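Local coordinates for SVP1-like protein 2 (Kluyveromyces lactis, PDB 4V16), which probably binds phosphatidylinositol 3,5-bisphosphate through a seven-bladed beta-propeller of the PROPPIN family and associates with membranes in this way, at residues 200-205 with 222-227; 218-223 with 247-252; 281-286 with 297-302. All coordinates share one frame; numbering follows the deposited sequence.

The three contacts sample a seven-bladed beta-propeller at places where strands, loops and neighbouring blades meet. Contacts 1 and 2 lie side by side, with centres about 8 Å apart, and share Leu222 and Asp223. Both fasten the sheet containing strands 203-208 and 214-219 to the next sheet. Contact 1 is partly buried and sets a turn against a loop, mainly by backbone bonding and methyl packing. Contact 2 is buried and relies on an oblique phenylalanine pair and CH-pi contacts, with an arginine-aspartate salt bridge beside them. Contact 3, about 20 Å from either between centres, stays within one blade: a hairpin whose paired backbone gives way to side-chain packing, with polar asparagines near the surface.

Contact 1: residues 200-205 with 222-227; sequences DGTLIR and LDRTSI
Asp200 and Thr225 meet through their backbones: Thr225 N donates to Asp200 O at 2.8 Å. The same oxygen faces the CA-H of Arg224, while Gly201 CA approaches Thr225 O at 3.4 Å, so the turn before strand 203-208 and the loop before strand 227-232 are tied by one hydrogen bond and two weaker CA-H...O contacts.

Side chains pack around this seam. Arg224 has CG anti to its carbonyl carbon (chi1 -70°), which brings CG to 4.0 Å from Thr202 CG2. That methyl is itself 3.7 Å from Asp223 O, covering the loop backbone with a carbon rather than a hydroxyl. Farther out, the Arg224 chain crosses Asp200 obliquely; its CD lies 3.8 Å from OD1 of Asp200, but the charged ends do not join, since NH1 of Arg224 remains 4.8 Å from that oxygen. Asp200 OD2 has a weak bond to Asn180 instead.

On the inner side, Ile227 sends its longer branch over the glycine. A chi1 of -70° sets CG1 anti to the carbonyl carbon, and the extended chi2 (162°) carries CD1 to 3.6 Å from Gly201 CA and also near CG1 of Ile204. Both isoleucines rest on Val241 of strand 238-243. The glycine CA lies close against the Thr225 carbonyl, and the residue's positive phi favours glycine. The chemistry implies a blade-to-blade joint that depends on backbone fit and apolar packing, with the Asp200-Arg224 charges probably adding only a diffuse attraction near the surface.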
loop_
_atom_site.group_PDB
_atom_site.type_symbol
_atom_site.label_atom_id
_atom_site.label_comp_id
_atom_site.label_asym_id
_atom_site.label_seq_id
_atom_site.Cartn_x
_atom_site.Cartn_y
_atom_site.Cartn_z
ATOM N N ASP A 200 14.517 8.599 8.861
ATOM C CA ASP A 200 15.044 8.059 10.107
ATOM C C ASP A 200 14.348 6.748 10.445
ATOM O O ASP A 200 14.989 5.776 10.841
ATOM C CB ASP A 200 14.865 9.058 11.254
ATOM C CG ASP A 200 15.537 10.391 10.982
ATOM O OD1 ASP A 200 16.390 10.457 10.071
ATOM O OD2 ASP A 200 15.215 11.373 11.687
ATOM N N GLY A 201 13.028 6.731 10.281
ATOM C CA GLY A 201 12.230 5.562 10.597
ATOM C C GLY A 201 12.185 5.288 12.087
ATOM O O GLY A 201 11.805 4.197 12.514
ATOM N N THR A 202 12.570 6.282 12.883
ATOM C CA THR A 202 12.594 6.137 14.335
ATOM C C THR A 202 11.227 6.423 14.948
ATOM O O THR A 202 10.832 5.782 15.923
ATOM C CB THR A 202 13.637 7.073 14.973
ATOM O OG1 THR A 202 13.458 8.406 14.478
ATOM C CG2 THR A 202 15.045 6.602 14.650
ATOM N N LEU A 203 10.511 7.382 14.366
ATOM C CA LEU A 203 9.213 7.805 14.883
ATOM C C LEU A 203 8.100 7.563 13.870
ATOM O O LEU A 203 8.240 7.885 12.689
ATOM C CB LEU A 203 9.249 9.286 15.263
ATOM C CG LEU A 203 10.409 9.724 16.160
ATOM C CD1 LEU A 203 10.396 11.234 16.340
ATOM C CD2 LEU A 203 10.351 9.021 17.507
ATOM N N ILE A 204 6.995 6.999 14.348
ATOM C CA ILE A 204 5.814 6.761 13.528
ATOM C C ILE A 204 4.631 7.523 14.115
ATOM O O ILE A 204 4.110 7.157 15.169
ATOM C CB ILE A 204 5.477 5.261 13.441
ATOM C CG1 ILE A 204 6.643 4.495 12.811
ATOM C CG2 ILE A 204 4.204 5.039 12.629
ATOM C CD1 ILE A 204 6.608 3.016 13.092
ATOM N N ARG A 205 4.212 8.581 13.426
ATOM C CA ARG A 205 3.156 9.456 13.927
ATOM C C ARG A 205 1.810 9.140 13.286
ATOM O O ARG A 205 1.746 8.705 12.136
ATOM C CB ARG A 205 3.518 10.920 13.680
ATOM C CG ARG A 205 4.792 11.364 14.381
ATOM C CD ARG A 205 4.784 12.860 14.650
ATOM N NE ARG A 205 5.931 13.278 15.455
ATOM C CZ ARG A 205 7.042 13.835 14.973
ATOM N NH1 ARG A 205 7.185 14.062 13.672
ATOM N NH2 ARG A 205 8.020 14.172 15.803
ATOM N N LEU A 222 15.761 2.810 18.507
ATOM C CA LEU A 222 16.702 3.899 18.734
ATOM C C LEU A 222 17.485 4.220 17.468
ATOM O O LEU A 222 17.683 5.387 17.128
ATOM C CB LEU A 222 17.663 3.548 19.870
ATOM C CG LEU A 222 17.042 3.381 21.258
ATOM C CD1 LEU A 222 18.113 2.972 22.251
ATOM C CD2 LEU A 222 16.354 4.658 21.714
ATOM N N ASP A 223 17.928 3.178 16.771
ATOM C CA ASP A 223 18.740 3.353 15.574
ATOM C C ASP A 223 17.864 3.652 14.363
ATOM O O ASP A 223 16.678 3.319 14.342
ATOM C CB ASP A 223 19.608 2.115 15.316
ATOM C CG ASP A 223 18.844 0.811 15.481
ATOM O OD1 ASP A 223 17.622 0.785 15.224
ATOM O OD2 ASP A 223 19.476 -0.194 15.874
ATOM N N ARG A 224 18.456 4.287 13.359
ATOM C CA ARG A 224 17.725 4.689 12.165
ATOM C C ARG A 224 17.646 3.556 11.148
ATOM O O ARG A 224 18.624 2.846 10.906
ATOM C CB ARG A 224 18.381 5.917 11.535
ATOM C CG ARG A 224 18.212 7.182 12.356
ATOM C CD ARG A 224 19.016 8.336 11.782
ATOM N NE ARG A 224 20.451 8.068 11.811
ATOM C CZ ARG A 224 21.386 8.939 11.446
ATOM N NH1 ARG A 224 21.044 10.149 11.020
ATOM N NH2 ARG A 224 22.666 8.601 11.508
ATOM N N THR A 225 16.465 3.402 10.558
ATOM C CA THR A 225 16.211 2.373 9.559
ATOM C C THR A 225 15.261 2.907 8.500
ATOM O O THR A 225 14.502 3.841 8.753
ATOM C CB THR A 225 15.591 1.109 10.185
ATOM O OG1 THR A 225 14.407 1.464 10.910
ATOM C CG2 THR A 225 16.575 0.422 11.122
ATOM N N SER A 226 15.305 2.315 7.312
ATOM C CA SER A 226 14.314 2.607 6.288
ATOM C C SER A 226 13.135 1.658 6.464
ATOM O O SER A 226 13.317 0.451 6.625
ATOM C CB SER A 226 14.912 2.476 4.885
ATOM O OG SER A 226 15.394 1.165 4.655
ATOM N N ILE A 227 11.929 2.214 6.442
ATOM C CA ILE A 227 10.716 1.434 6.659
ATOM C C ILE A 227 10.175 0.894 5.338
ATOM O O ILE A 227 9.923 1.649 4.400
ATOM C CB ILE A 227 9.651 2.283 7.370
ATOM C CG1 ILE A 227 10.090 2.538 8.815
ATOM C CG2 ILE A 227 8.292 1.593 7.356
ATOM C CD1 ILE A 227 9.380 3.690 9.479
#

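Contact 2: residues 218-223 with 247-252; sequences FRRGLD and TLHVFE
Phe218 and Phe251 supply the aromatic part of this buried contact. The two rings are obliquely inclined, with centroids 5.0 Å apart and planes at 34°. CB of Phe251 sits over the centre of the Phe218 ring, 3.7 Å from its centroid, as a CH-pi contact, while CD1 of Phe251 packs against CB of Phe218. Near the rims the partners are backbone groups: Glu252 O lies at the edge of the Phe218 ring, and Arg219 O lies 4.0 Å from CE1 of Phe251. Val206 and Ile204 of strand 203-208 line the same apolar region.

A second CH-pi contact joins Arg220 to His249. The arginine has CG anti to its backbone N (chi1 -178°), which sets this methylene over one imidazole face, 3.9 Å from the ring centroid and offset toward the rim. CG2 of Thr247 lies over the opposite face, so the imidazole is held between two carbons.

The polar interactions belong to the guanidinium. Bends at chi2 and chi3 turn the Arg220 chain, and the guanidinium plane stands 78° from the imidazole; NH1 remains 4.1 Å from NE2 of His249. NH2 forms a salt bridge with Asp223 OD1 at 2.9 Å, with the acceptor nearly in the guanidinium plane. NE donates to Gly201 O, and the other Asp223 oxygen pairs with Lys245.

Residues 218-221 spell Phe-Arg-Arg-Gly, the signature by which PROPPINs are known and which the family uses in phosphoinositide recognition. The chemistry implies that aromatic packing seats the motif against strand 247-252, while Asp223 and Gly201 orient the arginine, probably for such recognition.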
loop_
_atom_site.group_PDB
_atom_site.type_symbol
_atom_site.label_atom_id
_atom_site.label_comp_id
_atom_site.label_asym_id
_atom_site.label_seq_id
_atom_site.Cartn_x
_atom_site.Cartn_y
_atom_site.Cartn_z
ATOM N N PHE A 218 4.561 6.791 17.952
ATOM C CA PHE A 218 5.225 5.547 18.318
ATOM C C PHE A 218 6.736 5.642 18.135
ATOM O O PHE A 218 7.231 6.495 17.397
ATOM C CB PHE A 218 4.676 4.390 17.486
ATOM C CG PHE A 218 3.203 4.167 17.658
ATOM C CD1 PHE A 218 2.698 3.682 18.854
ATOM C CD2 PHE A 218 2.323 4.432 16.621
ATOM C CE1 PHE A 218 1.343 3.475 19.015
ATOM C CE2 PHE A 218 0.967 4.224 16.776
ATOM C CZ PHE A 218 0.477 3.744 17.974
ATOM N N ARG A 219 7.460 4.759 18.814
ATOM C CA ARG A 219 8.909 4.686 18.698
ATOM C C ARG A 219 9.314 3.285 18.243
ATOM O O ARG A 219 9.209 2.322 19.003
ATOM C CB ARG A 219 9.570 5.042 20.030
ATOM C CG ARG A 219 11.075 5.204 19.953
ATOM C CD ARG A 219 11.558 6.315 20.872
ATOM N NE ARG A 219 13.007 6.484 20.809
ATOM C CZ ARG A 219 13.653 7.047 19.791
ATOM N NH1 ARG A 219 12.987 7.493 18.734
ATOM N NH2 ARG A 219 14.975 7.156 19.826
ATOM N N ARG A 220 9.760 3.175 16.995
ATOM C CA ARG A 220 10.125 1.881 16.428
ATOM C C ARG A 220 11.405 1.345 17.058
ATOM O O ARG A 220 11.503 0.161 17.365
ATOM C CB ARG A 220 10.296 1.984 14.912
ATOM C CG ARG A 220 10.629 0.656 14.229
ATOM C CD ARG A 220 11.570 0.847 13.054
ATOM N NE ARG A 220 12.817 1.509 13.438
ATOM C CZ ARG A 220 13.868 0.893 13.972
ATOM N NH1 ARG A 220 13.839 -0.414 14.201
ATOM N NH2 ARG A 220 14.952 1.588 14.283
ATOM N N GLY A 221 12.386 2.221 17.237
ATOM C CA GLY A 221 13.666 1.829 17.794
ATOM C C GLY A 221 14.575 3.029 17.952
ATOM O O GLY A 221 14.208 4.141 17.574
ATOM N N LEU A 222 15.761 2.810 18.507
ATOM C CA LEU A 222 16.702 3.899 18.734
ATOM C C LEU A 222 17.485 4.220 17.468
ATOM O O LEU A 222 17.683 5.387 17.128
ATOM C CB LEU A 222 17.663 3.548 19.870
ATOM C CG LEU A 222 17.042 3.381 21.258
ATOM C CD1 LEU A 222 18.113 2.972 22.251
ATOM C CD2 LEU A 222 16.354 4.658 21.714
ATOM N N ASP A 223 17.928 3.178 16.771
ATOM C CA ASP A 223 18.740 3.353 15.574
ATOM C C ASP A 223 17.864 3.652 14.363
ATOM O O ASP A 223 16.678 3.319 14.342
ATOM C CB ASP A 223 19.608 2.115 15.316
ATOM C CG ASP A 223 18.844 0.811 15.481
ATOM O OD1 ASP A 223 17.622 0.785 15.224
ATOM O OD2 ASP A 223 19.476 -0.194 15.874
ATOM N N THR A 247 12.525 -6.627 10.945
ATOM C CA THR A 247 11.771 -6.928 12.150
ATOM C C THR A 247 10.327 -6.485 11.938
ATOM O O THR A 247 10.075 -5.354 11.516
ATOM C CB THR A 247 12.359 -6.216 13.385
ATOM O OG1 THR A 247 13.733 -6.589 13.550
ATOM C CG2 THR A 247 11.579 -6.579 14.644
ATOM N N LEU A 248 9.385 -7.383 12.213
ATOM C CA LEU A 248 7.965 -7.057 12.140
ATOM C C LEU A 248 7.494 -6.478 13.470
ATOM O O LEU A 248 7.559 -7.147 14.501
ATOM C CB LEU A 248 7.146 -8.298 11.775
ATOM C CG LEU A 248 5.619 -8.164 11.810
ATOM C CD1 LEU A 248 5.142 -7.093 10.844
ATOM C CD2 LEU A 248 4.963 -9.501 11.493
ATOM N N HIS A 249 7.034 -5.230 13.438
ATOM C CA HIS A 249 6.490 -4.562 14.619
ATOM C C HIS A 249 4.969 -4.494 14.559
ATOM O O HIS A 249 4.379 -4.531 13.479
ATOM C CB HIS A 249 7.048 -3.144 14.748
ATOM C CG HIS A 249 8.539 -3.086 14.869
ATOM N ND1 HIS A 249 9.187 -3.089 16.084
ATOM C CD2 HIS A 249 9.507 -3.012 13.925
ATOM C CE1 HIS A 249 10.491 -3.026 15.885
ATOM N NE2 HIS A 249 10.712 -2.978 14.584
ATOM N N VAL A 250 4.341 -4.393 15.727
ATOM C CA VAL A 250 2.905 -4.157 15.816
ATOM C C VAL A 250 2.637 -3.160 16.938
ATOM O O VAL A 250 3.032 -3.388 18.080
ATOM C CB VAL A 250 2.122 -5.455 16.074
ATOM C CG1 VAL A 250 0.625 -5.181 16.077
ATOM C CG2 VAL A 250 2.469 -6.502 15.023
ATOM N N PHE A 251 1.976 -2.056 16.603
ATOM C CA PHE A 251 1.686 -1.002 17.568
ATOM C C PHE A 251 0.191 -0.937 17.862
ATOM O O PHE A 251 -0.626 -1.043 16.949
ATOM C CB PHE A 251 2.179 0.348 17.044
ATOM C CG PHE A 251 3.642 0.367 16.695
ATOM C CD1 PHE A 251 4.594 0.689 17.650
ATOM C CD2 PHE A 251 4.066 0.068 15.411
ATOM C CE1 PHE A 251 5.942 0.709 17.330
ATOM C CE2 PHE A 251 5.412 0.087 15.086
ATOM C CZ PHE A 251 6.349 0.408 16.047
ATOM N N GLU A 252 -0.162 -0.774 19.136
ATOM C CA GLU A 252 -1.560 -0.637 19.533
ATOM C C GLU A 252 -1.940 0.840 19.547
ATOM O O GLU A 252 -1.157 1.684 19.983
ATOM C CB GLU A 252 -1.806 -1.276 20.901
ATOM C CG GLU A 252 -3.265 -1.619 21.148
ATOM C CD GLU A 252 -3.468 -2.486 22.376
ATOM O OE1 GLU A 252 -2.720 -2.310 23.362
ATOM O OE2 GLU A 252 -4.377 -3.344 22.353
#

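Contact 3: residues 281-286 with 297-302; sequences SNDCKI and VWPNRR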
loop_
_atom_site.group_PDB
_atom_site.type_symbol
_atom_site.label_atom_id
_atom_site.label_comp_id
_atom_site.label_asym_id
_atom_site.label_seq_id
_atom_site.Cartn_x
_atom_site.Cartn_y
_atom_site.Cartn_z
ATOM N N SER A 281 16.426 -10.708 -0.640
ATOM C CA SER A 281 15.229 -9.982 -0.225
ATOM C C SER A 281 15.554 -8.543 0.166
ATOM O O SER A 281 16.486 -8.294 0.933
ATOM C CB SER A 281 14.551 -10.698 0.945
ATOM O OG SER A 281 14.021 -11.952 0.547
ATOM N N ASN A 282 14.781 -7.602 -0.368
ATOM C CA ASN A 282 14.948 -6.190 -0.036
ATOM C C ASN A 282 13.625 -5.420 -0.061
ATOM O O ASN A 282 13.610 -4.193 0.038
ATOM C CB ASN A 282 15.947 -5.538 -0.996
ATOM C CG ASN A 282 15.593 -5.765 -2.452
ATOM O OD1 ASN A 282 14.690 -5.127 -2.993
ATOM N ND2 ASN A 282 16.316 -6.673 -3.099
ATOM N N ASP A 283 12.517 -6.146 -0.181
ATOM C CA ASP A 283 11.197 -5.527 -0.244
ATOM C C ASP A 283 10.127 -6.539 0.142
ATOM O O ASP A 283 10.303 -7.740 -0.052
ATOM C CB ASP A 283 10.925 -4.978 -1.651
ATOM C CG ASP A 283 9.660 -4.134 -1.723
ATOM O OD1 ASP A 283 9.458 -3.277 -0.837
ATOM O OD2 ASP A 283 8.865 -4.325 -2.669
ATOM N N CYS A 284 9.025 -6.049 0.700
ATOM C CA CYS A 284 7.878 -6.895 1.006
ATOM C C CYS A 284 6.637 -6.032 1.194
ATOM O O CYS A 284 6.714 -4.803 1.146
ATOM C CB CYS A 284 8.140 -7.739 2.259
ATOM S SG CYS A 284 8.169 -6.813 3.817
ATOM N N LYS A 285 5.492 -6.678 1.393
ATOM C CA LYS A 285 4.255 -5.959 1.680
ATOM C C LYS A 285 3.398 -6.729 2.679
ATOM O O LYS A 285 3.277 -7.954 2.605
ATOM C CB LYS A 285 3.474 -5.694 0.390
ATOM C CG LYS A 285 4.172 -4.709 -0.533
ATOM C CD LYS A 285 3.304 -4.301 -1.710
ATOM C CE LYS A 285 4.020 -3.274 -2.580
ATOM N NZ LYS A 285 3.195 -2.812 -3.731
ATOM N N ILE A 286 2.815 -5.989 3.616
ATOM C CA ILE A 286 2.031 -6.565 4.698
ATOM C C ILE A 286 0.553 -6.622 4.320
ATOM O O ILE A 286 0.054 -5.752 3.605
ATOM C CB ILE A 286 2.177 -5.750 6.001
ATOM C CG1 ILE A 286 3.648 -5.446 6.304
ATOM C CG2 ILE A 286 1.549 -6.497 7.168
ATOM C CD1 ILE A 286 3.832 -4.308 7.279
ATOM N N VAL A 297 4.163 -10.830 2.081
ATOM C CA VAL A 297 4.471 -11.344 0.749
ATOM C C VAL A 297 5.884 -10.948 0.331
ATOM O O VAL A 297 6.238 -9.768 0.358
ATOM C CB VAL A 297 3.463 -10.832 -0.295
ATOM C CG1 VAL A 297 3.916 -11.183 -1.707
ATOM C CG2 VAL A 297 2.083 -11.412 -0.018
ATOM N N TRP A 298 6.680 -11.940 -0.056
ATOM C CA TRP A 298 8.055 -11.712 -0.489
ATOM C C TRP A 298 8.164 -11.861 -2.008
ATOM O O TRP A 298 8.063 -12.973 -2.525
ATOM C CB TRP A 298 9.004 -12.689 0.203
ATOM C CG TRP A 298 8.964 -12.614 1.700
ATOM C CD1 TRP A 298 8.267 -13.429 2.542
ATOM C CD2 TRP A 298 9.655 -11.673 2.532
ATOM N NE1 TRP A 298 8.479 -13.055 3.847
ATOM C CE2 TRP A 298 9.327 -11.980 3.869
ATOM C CE3 TRP A 298 10.518 -10.601 2.279
ATOM C CZ2 TRP A 298 9.832 -11.256 4.948
ATOM C CZ3 TRP A 298 11.017 -9.882 3.352
ATOM C CH2 TRP A 298 10.671 -10.213 4.670
ATOM N N PRO A 299 8.370 -10.745 -2.731
ATOM C CA PRO A 299 8.352 -10.805 -4.200
ATOM C C PRO A 299 9.468 -11.651 -4.814
ATOM O O PRO A 299 9.179 -12.527 -5.629
ATOM C CB PRO A 299 8.504 -9.336 -4.616
ATOM C CG PRO A 299 9.132 -8.663 -3.452
ATOM C CD PRO A 299 8.624 -9.378 -2.240
ATOM N N ASN A 300 10.717 -11.392 -4.436
ATOM C CA ASN A 300 11.849 -12.081 -5.051
ATOM C C ASN A 300 11.845 -13.586 -4.783
ATOM O O ASN A 300 12.154 -14.378 -5.674
ATOM C CB ASN A 300 13.166 -11.470 -4.566
ATOM C CG ASN A 300 13.404 -10.074 -5.121
ATOM O OD1 ASN A 300 12.915 -9.726 -6.198
ATOM N ND2 ASN A 300 14.164 -9.268 -4.388
ATOM N N ARG A 301 11.486 -13.977 -3.565
ATOM C CA ARG A 301 11.445 -15.391 -3.198
ATOM C C ARG A 301 10.124 -16.039 -3.602
ATOM O O ARG A 301 9.973 -17.257 -3.497
ATOM C CB ARG A 301 11.654 -15.560 -1.693
ATOM C CG ARG A 301 12.905 -14.885 -1.162
ATOM C CD ARG A 301 13.920 -15.891 -0.647
ATOM N NE ARG A 301 13.500 -16.528 0.599
ATOM C CZ ARG A 301 13.452 -15.912 1.778
ATOM N NH1 ARG A 301 13.778 -14.630 1.883
ATOM N NH2 ARG A 301 13.063 -16.579 2.857
ATOM N N ARG A 302 9.180 -15.222 -4.067
ATOM C CA ARG A 302 7.828 -15.685 -4.375
ATOM C C ARG A 302 7.272 -16.476 -3.195
ATOM O O ARG A 302 6.995 -17.670 -3.310
ATOM C CB ARG A 302 7.816 -16.538 -5.645
ATOM C CG ARG A 302 8.304 -15.814 -6.894
ATOM C CD ARG A 302 8.082 -16.660 -8.141
ATOM N NE ARG A 302 6.657 -16.834 -8.435
ATOM C CZ ARG A 302 5.968 -16.128 -9.329
ATOM N NH1 ARG A 302 6.555 -15.180 -10.052
ATOM N NH2 ARG A 302 4.676 -16.374 -9.511
HETATM O O HOH W 1 11.769 -11.318 -1.480
#
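The beta hairpin of strands 285-288 and 293-298 opens a four-stranded antiparallel blade of the propeller, and this contact lies at its open end. Lys285 and Val297 face each other there as a hydrogen-bonded antiparallel pair. Val297 N donates to Lys285 O at 3.1 Å, whereas the return bond from Lys285 N to Val297 O is weak. The Lys285 ammonium forms a salt bridge with Glu21 and a hydrogen bond to the Tyr20 carbonyl, in strand 19-22 of another sheet.

Beyond this pair the strands part and side chains fill the join. Cys284 places CB over one face of the Trp298 six-membered ring, offset toward the rim and 3.7 Å from CE3. Its SG, set between the backbone N and carbonyl carbon (chi1 71°), makes an oblique sulfur-aromatic contact, 4.6 Å from the ring centroid. NE1 of Trp298 is bonded to Asp305, which helps to fix the indole's turn. Pro299 packs next to it, touching Asp283 O with its CD, and Asp283 in turn bonds through OD2 to Tyr20.

Farther from the strands the chemistry becomes polar. Asn282 and Asn300 cross at about a right angle, and Asn300 ND2 bonds to Gly280 O. Arg301 CG lies 3.6 Å from Ser281 OG, and bends at chi2 and chi3 bring the chain round toward that hydroxyl. NH1 of Arg301 makes a weak bond to Ser281 OG at 3.0 Å, the hydroxyl lying at the guanidinium edge. An alanine in place of Arg301 would probably leave Ser281 OG without its guanidinium partner and open a gap where CG and CD lie. A water 3.1 Å from Ser281 OG also accepts a weak bond from Arg301 N.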